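Local atomic coordinates of putative acetyltransferase (Nocardia farcinica, PDB entry 3D9W), a protein that probably transfers acetyl groups from acetyl-CoA to arylamine substrates. Residues L238-E243 / R252-G257; P222-F227 / E265-E270. All coordinates share one frame; numbering follows the deposited sequence.

Both contacts belong to one four-stranded antiparallel sheet and the chain that packs on it. Interaction 1 lies toward the periphery, centred about 21 Å from the centre of the chain, and pairs the last two strands; interaction 2 is more deeply buried, about 13 Å from that centre, and fits the loop 265-270 against the opposite edge strand, 223-227. Their centres are about 12 Å apart, and L240 joins them: its CD1 lies 3.9 Å from F267 CZ and its CD2 lies 4.0 Å from L266 CD1. Along the chain, interaction 1 is nested within the loop that interaction 2 closes. Both join the sheet to the chain that follows it.

Interaction 1 of 2, residues L238-E243 / R252-G257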
loop_
_atom_site.group_PDB
_atom_site.type_symbol
_atom_site.label_atom_id
_atom_site.label_comp_id
_atom_site.label_asym_id
_atom_site.label_seq_id
_atom_site.Cartn_x
_atom_site.Cartn_y
_atom_site.Cartn_z
ATOM N N LEU A 238 14.413 -10.767 9.762
ATOM C CA LEU A 238 14.500 -12.215 9.653
ATOM C C LEU A 238 13.317 -12.849 10.373
ATOM O O LEU A 238 13.321 -14.039 10.673
ATOM C CB LEU A 238 15.809 -12.721 10.249
ATOM C CG LEU A 238 17.090 -12.351 9.514
ATOM C CD1 LEU A 238 18.243 -12.984 10.254
ATOM C CD2 LEU A 238 17.049 -12.840 8.074
ATOM N N THR A 239 12.300 -12.041 10.652
ATOM C CA THR A 239 11.105 -12.527 11.329
ATOM C C THR A 239 10.007 -12.677 10.292
ATOM O O THR A 239 9.628 -11.710 9.636
ATOM C CB THR A 239 10.652 -11.546 12.417
ATOM O OG1 THR A 239 11.749 -11.276 13.289
ATOM C CG2 THR A 239 9.531 -12.130 13.229
ATOM N N LEU A 240 9.515 -13.897 10.129
ATOM C CA LEU A 240 8.465 -14.152 9.157
ATOM C C LEU A 240 7.136 -14.342 9.869
ATOM O O LEU A 240 6.985 -15.225 10.717
ATOM C CB LEU A 240 8.795 -15.396 8.329
ATOM C CG LEU A 240 7.776 -15.794 7.261
ATOM C CD1 LEU A 240 7.569 -14.656 6.293
ATOM C CD2 LEU A 240 8.268 -17.018 6.528
ATOM N N ILE A 241 6.168 -13.508 9.521
ATOM C CA ILE A 241 4.865 -13.590 10.148
ATOM C C ILE A 241 3.770 -13.870 9.148
ATOM O O ILE A 241 3.795 -13.376 8.023
ATOM C CB ILE A 241 4.493 -12.280 10.832
ATOM C CG1 ILE A 241 5.729 -11.660 11.484
ATOM C CG2 ILE A 241 3.389 -12.535 11.855
ATOM C CD1 ILE A 241 5.510 -10.243 11.976
ATOM N N THR A 242 2.809 -14.675 9.572
ATOM C CA THR A 242 1.656 -14.992 8.755
ATOM C C THR A 242 0.485 -14.739 9.703
ATOM O O THR A 242 0.433 -15.298 10.792
ATOM C CB THR A 242 1.661 -16.452 8.289
ATOM O OG1 THR A 242 2.821 -16.696 7.484
ATOM C CG2 THR A 242 0.423 -16.732 7.467
ATOM N N GLU A 243 -0.436 -13.875 9.293
ATOM C CA GLU A 243 -1.584 -13.510 10.108
ATOM C C GLU A 243 -2.876 -13.877 9.394
ATOM O O GLU A 243 -2.912 -13.918 8.168
ATOM C CB GLU A 243 -1.557 -12.006 10.346
ATOM C CG GLU A 243 -2.374 -11.533 11.511
ATOM C CD GLU A 243 -2.445 -10.020 11.575
ATOM O OE1 GLU A 243 -1.455 -9.362 11.163
ATOM O OE2 GLU A 243 -3.485 -9.498 12.044
ATOM N N ARG A 252 8.171 -17.272 12.393
ATOM C CA ARG A 252 9.316 -18.110 12.156
ATOM C C ARG A 252 10.524 -17.201 12.210
ATOM O O ARG A 252 10.465 -16.059 11.746
ATOM C CB ARG A 252 9.195 -18.770 10.773
ATOM C CG ARG A 252 10.164 -19.919 10.528
ATOM C CD ARG A 252 9.452 -21.160 9.951
ATOM N NE ARG A 252 9.208 -21.058 8.509
ATOM C CZ ARG A 252 10.147 -21.154 7.563
ATOM N NH1 ARG A 252 11.423 -21.359 7.892
ATOM N NH2 ARG A 252 9.811 -21.044 6.280
ATOM N N ALA A 253 11.598 -17.702 12.812
ATOM C CA ALA A 253 12.843 -16.961 12.905
ATOM C C ALA A 253 13.719 -17.527 11.792
ATOM O O ALA A 253 14.193 -18.665 11.869
ATOM C CB ALA A 253 13.480 -17.181 14.250
ATOM N N LEU A 254 13.912 -16.726 10.749
ATOM C CA LEU A 254 14.691 -17.132 9.591
ATOM C C LEU A 254 16.187 -16.839 9.647
ATOM O O LEU A 254 16.665 -16.014 10.442
ATOM C CB LEU A 254 14.107 -16.482 8.343
ATOM C CG LEU A 254 12.651 -16.852 8.063
ATOM C CD1 LEU A 254 12.113 -16.014 6.910
ATOM C CD2 LEU A 254 12.554 -18.336 7.735
ATOM N N THR A 255 16.912 -17.544 8.785
ATOM C CA THR A 255 18.350 -17.393 8.649
ATOM C C THR A 255 18.532 -16.725 7.294
ATOM O O THR A 255 17.662 -16.840 6.421
ATOM C CB THR A 255 19.069 -18.750 8.640
ATOM O OG1 THR A 255 18.818 -19.430 7.406
ATOM C CG2 THR A 255 18.573 -19.609 9.771
ATOM N N PRO A 256 19.653 -16.006 7.100
ATOM C CA PRO A 256 19.895 -15.331 5.824
ATOM C C PRO A 256 19.749 -16.261 4.632
ATOM O O PRO A 256 19.122 -15.904 3.640
ATOM C CB PRO A 256 21.311 -14.804 5.986
ATOM C CG PRO A 256 21.369 -14.491 7.446
ATOM C CD PRO A 256 20.736 -15.708 8.054
ATOM N N GLY A 257 20.322 -17.455 4.735
ATOM C CA GLY A 257 20.240 -18.409 3.645
ATOM C C GLY A 257 18.824 -18.790 3.263
ATOM O O GLY A 257 18.574 -19.211 2.140
#
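L240 and L254 cross obliquely where L254 leaves the strand, with L240 CB 3.7 Å from L254 CD1. L240 holds CG anti to its backbone N (chi1 180°), whereas L254 keeps CG beside its own N. V262 of helix 259-265 touches both leucines, so branched hydrocarbon suits both buried places. L240 shares its face of the sheet with R252: their CB atoms are 4.2 Å apart, a contact with the apolar root of the arginine. The chain of R252 then bends at its second and third torsions and takes the charged end to a long, weak ion pair with E258, as befits an exposed residue that is apolar only near the backbone. T239 and A253 point to the other face as a non-hydrogen-bonded pair. Beyond them, L238 lies alongside the carbonyl of L254 and brings CD1 to 4.3 Å from P256 CD; L259 and W284 also touch this leucine.

The backbone pairing sets which face each strand residue points to. L240 N donates to R252 O at 2.9 Å and almost straight (178°), while R252 N returns a more bent bond to L240 O (130°). One step past the strand, L254 N reaches L238 O at 2.8 Å, nearly along the C=O axis. The pairing is that of an antiparallel beta hairpin, here ending the four-stranded sheet of the C-terminal alpha/beta region of an arylamine N-acetyltransferase.

Interaction 2 of 2, residues P222-F227 / E265-E270; sequences PFLQRF and ELFDIE
Strand 223-227 forms one edge of the four-stranded antiparallel sheet in the C-terminal alpha/beta region of the N-acetyltransferase fold, and the loop 265-270, between helices 259-265 and 273-280, packs against it. L224 and R226 both point toward this loop, one meeting it with hydrocarbon and the other with charge.

The apolar part is centred on F267. L224 CB sits over one face of the F267 ring in a CH-pi contact, 4.0 Å from its centroid and 17° off its normal, displaced toward the rim. With CG beside its backbone N, L224 brings CD1 over the CD2 side of the same ring and sends CD2 to 4.1 Å from I269 CD1. The ring edge is turned to the strand backbone, with the carbonyl carbon of Q225 near its plane, while R226 CB approaches obliquely, 3.7 Å from F267 CD1. A flat, wide side chain suits this place because face and rim are both used; L235 and L240 of the sheet and V262 of the helix also touch it.

The polar part is a salt bridge between R226 and D268. R226 holds CG anti to its N (chi1 -175°) and bends at its second torsion, passing L266 O on the way. Its other nitrogen, NH1, bonds to T47 O, and D268 OD1 pairs with R77, so each charged group has a second partner. D268 has left-handed backbone torsions, a conformation aspartate tolerates better than most residues. The guanidinium grips a single oxygen side-on: NE donates to the anti lone pair of D268 OD2 at 2.9 Å, and NH2 reaches that same OD2 at 3.2 Å from above the carboxylate plane.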
loop_
_atom_site.group_PDB
_atom_site.type_symbol
_atom_site.label_atom_id
_atom_site.label_comp_id
_atom_site.label_asym_id
_atom_site.label_seq_id
_atom_site.Cartn_x
_atom_site.Cartn_y
_atom_site.Cartn_z
ATOM N N PRO A 222 15.088 -5.293 5.185
ATOM C CA PRO A 222 14.007 -5.768 4.335
ATOM C C PRO A 222 12.681 -5.736 5.073
ATOM O O PRO A 222 12.613 -6.050 6.262
ATOM C CB PRO A 222 14.438 -7.188 4.019
ATOM C CG PRO A 222 15.879 -7.048 3.904
ATOM C CD PRO A 222 16.221 -6.223 5.125
ATOM N N PHE A 223 11.634 -5.332 4.364
ATOM C CA PHE A 223 10.293 -5.301 4.926
ATOM C C PHE A 223 9.330 -5.675 3.799
ATOM O O PHE A 223 9.026 -4.861 2.925
ATOM C CB PHE A 223 9.958 -3.921 5.478
ATOM C CG PHE A 223 8.681 -3.891 6.251
ATOM C CD1 PHE A 223 8.589 -4.519 7.486
ATOM C CD2 PHE A 223 7.547 -3.298 5.716
ATOM C CE1 PHE A 223 7.387 -4.561 8.172
ATOM C CE2 PHE A 223 6.343 -3.335 6.392
ATOM C CZ PHE A 223 6.261 -3.969 7.621
ATOM N N LEU A 224 8.861 -6.917 3.820
ATOM C CA LEU A 224 7.969 -7.409 2.780
ATOM C C LEU A 224 6.613 -7.882 3.295
ATOM O O LEU A 224 6.500 -8.495 4.361
ATOM C CB LEU A 224 8.636 -8.572 2.044
ATOM C CG LEU A 224 10.123 -8.439 1.719
ATOM C CD1 LEU A 224 10.631 -9.716 1.074
ATOM C CD2 LEU A 224 10.331 -7.249 0.806
ATOM N N GLN A 225 5.577 -7.589 2.528
ATOM C CA GLN A 225 4.254 -8.038 2.886
ATOM C C GLN A 225 3.651 -8.621 1.623
ATOM O O GLN A 225 4.003 -8.221 0.515
ATOM C CB GLN A 225 3.385 -6.886 3.371
ATOM C CG GLN A 225 3.916 -6.149 4.558
ATOM C CD GLN A 225 2.972 -5.061 4.995
ATOM O OE1 GLN A 225 1.915 -5.332 5.569
ATOM N NE2 GLN A 225 3.337 -3.817 4.709
ATOM N N ARG A 226 2.776 -9.599 1.795
ATOM C CA ARG A 226 2.080 -10.217 0.681
ATOM C C ARG A 226 0.691 -10.363 1.258
ATOM O O ARG A 226 0.525 -10.891 2.360
ATOM C CB ARG A 226 2.673 -11.584 0.340
ATOM C CG ARG A 226 2.062 -12.208 -0.897
ATOM C CD ARG A 226 2.315 -11.345 -2.111
ATOM N NE ARG A 226 1.870 -12.004 -3.332
ATOM C CZ ARG A 226 0.641 -11.926 -3.830
ATOM N NH1 ARG A 226 -0.285 -11.201 -3.220
ATOM N NH2 ARG A 226 0.332 -12.593 -4.929
ATOM N N PHE A 227 -0.313 -9.879 0.543
ATOM C CA PHE A 227 -1.658 -9.952 1.083
ATOM C C PHE A 227 -2.629 -10.832 0.309
ATOM O O PHE A 227 -2.788 -10.700 -0.906
ATOM C CB PHE A 227 -2.229 -8.543 1.220
ATOM C CG PHE A 227 -3.513 -8.491 1.968
ATOM C CD1 PHE A 227 -3.582 -8.958 3.272
ATOM C CD2 PHE A 227 -4.668 -7.998 1.364
ATOM C CE1 PHE A 227 -4.781 -8.943 3.965
ATOM C CE2 PHE A 227 -5.874 -7.979 2.050
ATOM C CZ PHE A 227 -5.930 -8.454 3.355
ATOM N N GLU A 265 8.751 -17.762 -3.028
ATOM C CA GLU A 265 7.506 -18.482 -2.830
ATOM C C GLU A 265 6.446 -17.687 -2.091
ATOM O O GLU A 265 5.286 -17.655 -2.504
ATOM C CB GLU A 265 7.767 -19.779 -2.073
ATOM C CG GLU A 265 8.975 -20.558 -2.558
ATOM C CD GLU A 265 9.038 -21.953 -1.976
ATOM O OE1 GLU A 265 8.847 -22.108 -0.755
ATOM O OE2 GLU A 265 9.285 -22.897 -2.743
ATOM N N LEU A 266 6.852 -17.044 -1.000
ATOM C CA LEU A 266 5.938 -16.265 -0.173
ATOM C C LEU A 266 5.694 -14.822 -0.550
ATOM O O LEU A 266 4.718 -14.228 -0.103
ATOM C CB LEU A 266 6.397 -16.277 1.278
ATOM C CG LEU A 266 6.200 -17.584 2.007
ATOM C CD1 LEU A 266 5.771 -17.275 3.434
ATOM C CD2 LEU A 266 5.138 -18.412 1.316
ATOM N N PHE A 267 6.559 -14.243 -1.363
ATOM C CA PHE A 267 6.385 -12.846 -1.697
ATOM C C PHE A 267 6.415 -12.548 -3.177
ATOM O O PHE A 267 6.341 -11.392 -3.588
ATOM C CB PHE A 267 7.443 -12.043 -0.941
ATOM C CG PHE A 267 7.272 -12.101 0.551
ATOM C CD1 PHE A 267 6.249 -11.383 1.174
ATOM C CD2 PHE A 267 8.082 -12.914 1.325
ATOM C CE1 PHE A 267 6.035 -11.475 2.549
ATOM C CE2 PHE A 267 7.879 -13.018 2.706
ATOM C CZ PHE A 267 6.852 -12.295 3.316
ATOM N N ASP A 268 6.521 -13.605 -3.973
ATOM C CA ASP A 268 6.533 -13.495 -5.420
ATOM C C ASP A 268 7.426 -12.382 -5.908
ATOM O O ASP A 268 7.064 -11.610 -6.793
ATOM C CB ASP A 268 5.112 -13.306 -5.911
ATOM C CG ASP A 268 4.219 -14.419 -5.462
ATOM O OD1 ASP A 268 4.584 -15.586 -5.724
ATOM O OD2 ASP A 268 3.172 -14.135 -4.839
ATOM N N ILE A 269 8.600 -12.322 -5.300
ATOM C CA ILE A 269 9.607 -11.344 -5.628
ATOM C C ILE A 269 10.806 -12.120 -6.159
ATOM O O ILE A 269 11.233 -13.094 -5.547
ATOM C CB ILE A 269 9.987 -10.537 -4.374
ATOM C CG1 ILE A 269 8.807 -9.651 -3.984
ATOM C CG2 ILE A 269 11.264 -9.732 -4.613
ATOM C CD1 ILE A 269 9.030 -8.833 -2.745
ATOM N N GLU A 270 11.322 -11.688 -7.309
ATOM C CA GLU A 270 12.473 -12.317 -7.966
ATOM C C GLU A 270 13.587 -11.278 -8.134
ATOM O O GLU A 270 13.367 -10.206 -8.698
ATOM C CB GLU A 270 12.055 -12.852 -9.342
ATOM C CG GLU A 270 12.793 -14.098 -9.791
ATOM C CD GLU A 270 11.846 -15.155 -10.347
ATOM O OE1 GLU A 270 10.762 -15.374 -9.744
ATOM O OE2 GLU A 270 12.194 -15.776 -11.377
#